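Local coordinates for protein glycosyl hydrolase, family 8 (Clostridium perfringens, PDB 3REN) that probably hydrolyses alpha-glucan chains as an alpha-amylase built on an (alpha/alpha)6-barrel, at residues Y71-N76 / L124-R129. Sequence-based numbering, arbitrary orientation.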
ATOM      1  N   TYR A  71       0.702  -9.391   4.413  1.00 10.87           N
ATOM      2  CA  TYR A  71       1.896 -10.013   4.945  1.00 11.57           C
ATOM      3  C   TYR A  71       1.607 -11.415   5.495  1.00 11.73           C
ATOM      4  O   TYR A  71       2.372 -12.353   5.245  1.00 11.18           O
ATOM      5  CB  TYR A  71       2.464  -9.160   6.085  1.00 11.15           C
ATOM      6  CG  TYR A  71       3.611  -9.825   6.812  1.00 12.82           C
ATOM      7  CD1 TYR A  71       4.891  -9.822   6.264  1.00 12.54           C
ATOM      8  CD2 TYR A  71       3.404 -10.480   8.003  1.00 10.88           C
ATOM      9  CE1 TYR A  71       5.951 -10.448   6.918  1.00 14.91           C
ATOM     10  CE2 TYR A  71       4.443 -11.107   8.673  1.00 13.51           C
ATOM     11  CZ  TYR A  71       5.712 -11.090   8.120  1.00 15.94           C
ATOM     12  OH  TYR A  71       6.770 -11.668   8.783  1.00 17.03           O
ATOM     13  N   SER A  72       0.550 -11.540   6.298  1.00 11.74           N
ATOM     14  CA  SER A  72       0.168 -12.851   6.904  1.00 12.90           C
ATOM     15  C   SER A  72      -0.102 -13.943   5.881  1.00 12.57           C
ATOM     16  O   SER A  72       0.358 -15.063   6.060  1.00 13.23           O
ATOM     17  CB  SER A  72      -1.073 -12.705   7.771  1.00 12.02           C
ATOM     18  OG  SER A  72      -0.785 -11.833   8.826  1.00 16.14           O
ATOM     19  N   VAL A  73      -0.835 -13.661   4.822  1.00 12.36           N
ATOM     20  CA  VAL A  73      -1.101 -14.642   3.795  1.00 13.79           C
ATOM     21  C   VAL A  73       0.161 -15.020   3.028  1.00 14.63           C
ATOM     22  O   VAL A  73       0.386 -16.137   2.757  1.00 15.14           O
ATOM     23  CB  VAL A  73      -2.343 -14.345   2.895  1.00 13.99           C
ATOM     24  CG1 VAL A  73      -2.172 -13.139   2.120  1.00 12.56           C
ATOM     25  CG2 VAL A  73      -2.717 -15.545   2.069  1.00 13.44           C
ATOM     26  N   ASN A  74       0.988 -14.044   2.743  1.00 15.36           N
ATOM     27  CA  ASN A  74       2.298 -14.315   2.141  1.00 15.90           C
ATOM     28  C   ASN A  74       3.165 -15.154   3.066  1.00 16.12           C
ATOM     29  O   ASN A  74       3.965 -15.967   2.597  1.00 16.70           O
ATOM     30  CB  ASN A  74       3.027 -13.000   1.828  1.00 15.72           C
ATOM     31  CG  ASN A  74       2.371 -12.243   0.704  1.00 19.35           C
ATOM     32  OD1 ASN A  74       1.563 -12.809  -0.013  1.00 17.71           O
ATOM     33  ND2 ASN A  74       2.706 -10.961   0.544  1.00 19.63           N
ATOM     34  N   ALA A  75       3.028 -14.943   4.372  1.00 15.68           N
ATOM     35  CA  ALA A  75       3.833 -15.699   5.323  1.00 16.27           C
ATOM     36  C   ALA A  75       3.227 -17.063   5.627  1.00 15.87           C
ATOM     37  O   ALA A  75       3.823 -17.827   6.379  1.00 15.95           O
ATOM     38  CB  ALA A  75       4.067 -14.911   6.626  1.00 15.71           C
ATOM     39  N   ASN A  76       2.061 -17.377   5.037  1.00 15.77           N
ATOM     40  CA  ASN A  76       1.328 -18.599   5.350  1.00 16.74           C
ATOM     41  C   ASN A  76       1.105 -18.708   6.854  1.00 16.62           C
ATOM     42  O   ASN A  76       1.387 -19.734   7.476  1.00 17.25           O
ATOM     43  CB  ASN A  76       2.046 -19.867   4.797  1.00 16.37           C
ATOM     44  CG  ASN A  76       1.097 -21.064   4.638  1.00 19.38           C
ATOM     45  OD1 ASN A  76      -0.057 -21.021   5.066  1.00 20.56           O
ATOM     46  ND2 ASN A  76       1.587 -22.132   4.014  1.00 18.83           N
ATOM     47  N   LEU A 124      -9.248 -12.650  -0.807  1.00 13.36           N
ATOM     48  CA  LEU A 124      -9.254 -13.553  -1.959  1.00 13.90           C
ATOM     49  C   LEU A 124      -7.975 -14.393  -2.010  1.00 15.33           C
ATOM     50  O   LEU A 124      -8.034 -15.593  -2.269  1.00 16.01           O
ATOM     51  CB  LEU A 124      -9.504 -12.804  -3.264  1.00 13.20           C
ATOM     52  CG  LEU A 124     -10.876 -12.116  -3.330  1.00 15.20           C
ATOM     53  CD1 LEU A 124     -11.058 -11.291  -4.638  1.00 17.37           C
ATOM     54  CD2 LEU A 124     -12.003 -13.152  -3.158  1.00 14.52           C
ATOM     55  N   LEU A 125      -6.819 -13.783  -1.757  1.00 16.09           N
ATOM     56  CA  LEU A 125      -5.593 -14.575  -1.590  1.00 16.97           C
ATOM     57  C   LEU A 125      -5.727 -15.630  -0.476  1.00 16.36           C
ATOM     58  O   LEU A 125      -5.267 -16.753  -0.624  1.00 17.00           O
ATOM     59  CB  LEU A 125      -4.368 -13.651  -1.317  1.00 17.48           C
ATOM     60  CG  LEU A 125      -4.021 -12.680  -2.464  1.00 18.37           C
ATOM     61  CD1 LEU A 125      -2.858 -11.788  -2.109  1.00 19.53           C
ATOM     62  CD2 LEU A 125      -3.800 -13.403  -3.853  1.00 21.93           C
ATOM     63  N   ALA A 126      -6.346 -15.263   0.630  1.00 16.42           N
ATOM     64  CA  ALA A 126      -6.482 -16.168   1.761  1.00 17.03           C
ATOM     65  C   ALA A 126      -7.356 -17.372   1.387  1.00 18.05           C
ATOM     66  O   ALA A 126      -7.043 -18.529   1.727  1.00 16.42           O
ATOM     67  CB  ALA A 126      -7.056 -15.434   2.969  1.00 16.59           C
ATOM     68  N   ASN A 127      -8.436 -17.095   0.657  1.00 18.53           N
ATOM     69  CA  ASN A 127      -9.306 -18.168   0.169  1.00 20.07           C
ATOM     70  C   ASN A 127      -8.526 -19.123  -0.737  1.00 21.04           C
ATOM     71  O   ASN A 127      -8.672 -20.323  -0.611  1.00 21.15           O
ATOM     72  CB  ASN A 127     -10.503 -17.611  -0.596  1.00 19.58           C
ATOM     73  CG  ASN A 127     -11.254 -18.695  -1.361  1.00 20.98           C
ATOM     74  OD1 ASN A 127     -11.873 -19.597  -0.609  1.00 21.52           O
ATOM     75  ND2 ASN A 127     -11.281 -18.716  -2.617  1.00 18.11           N
ATOM     76  N   ASN A 128      -7.715 -18.582  -1.645  1.00 21.85           N
ATOM     77  CA  ASN A 128      -6.924 -19.425  -2.568  1.00 23.80           C
ATOM     78  C   ASN A 128      -5.890 -20.287  -1.848  1.00 24.15           C
ATOM     79  O   ASN A 128      -5.728 -21.486  -2.141  1.00 25.55           O
ATOM     80  CB  ASN A 128      -6.253 -18.584  -3.641  1.00 23.33           C
ATOM     81  CG  ASN A 128      -7.266 -17.921  -4.563  1.00 27.46           C
ATOM     82  OD1 ASN A 128      -8.453 -18.257  -4.536  1.00 28.80           O
ATOM     83  ND2 ASN A 128      -6.812 -16.956  -5.358  1.00 28.26           N
ATOM     84  N   ARG A 129      -5.230 -19.673  -0.877  1.00 23.31           N
ATOM     85  CA  ARG A 129      -4.193 -20.307  -0.096  1.00 23.44           C
ATOM     86  C   ARG A 129      -4.706 -21.375   0.882  1.00 23.50           C
ATOM     87  O   ARG A 129      -4.177 -22.486   0.918  1.00 22.38           O
ATOM     88  CB  ARG A 129      -3.415 -19.196   0.621  1.00 23.80           C
ATOM     89  CG  ARG A 129      -2.794 -19.517   1.935  1.00 25.10           C
ATOM     90  CD  ARG A 129      -1.384 -19.924   1.838  1.00 22.05           C
ATOM     91  NE  ARG A 129      -0.429 -18.834   1.560  1.00 20.72           N
ATOM     92  CZ  ARG A 129       0.792 -19.116   1.115  1.00 22.09           C
ATOM     93  NH1 ARG A 129       1.116 -20.394   0.938  1.00 18.28           N
ATOM     94  NH2 ARG A 129       1.685 -18.179   0.848  1.00 22.92           N
TER
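R129 extends from helix 113-130 to the C-terminal end of helix 62-74 and reaches the backbone carbonyl of V73. Two weak hydrogen bonds converge on that oxygen: R129 NE and R129 NH2 each lie 3.1 Å from V73 O, with N-H...O angles near 130°. The carbonyl sits at the guanidinium edge, near its plane, and also accepts the backbone N-H of N76. Bends at chi2 and chi3 carry the arginine chain across to this acceptor.

N76 is the first residue beyond the helix to leave helical geometry. Its positive phi and two bonds back into the last turn make a Schellman motif. Its side chain stacks on one guanidinium face, the amide and guanidinium planes 19° apart. N76 CB lies over the centre of the group, 3.9 Å above its plane. N76 ND2 and R129 NH1, both donors, are 3.6 Å apart in this stack. N76 OD1 is hydrogen-bonded to W130 NE1, which probably helps to hold the amide over the arginine.

The apolar part centres on V73. Its CG2, anti to the backbone N, approaches A126 CA at 3.8 Å and also touches R129 CB and CG. V73 CG1 meets L125 CB at 4.1 Å. F81 of helix 78-89 packs on both V73 and A126.

The contact ties two helices of this (alpha/alpha)6-barrel protein by an apolar patch beside a polar rim. A positive guanidinium at the carbonyl end of helix 62-74 would probably also be favoured by the helix dipole.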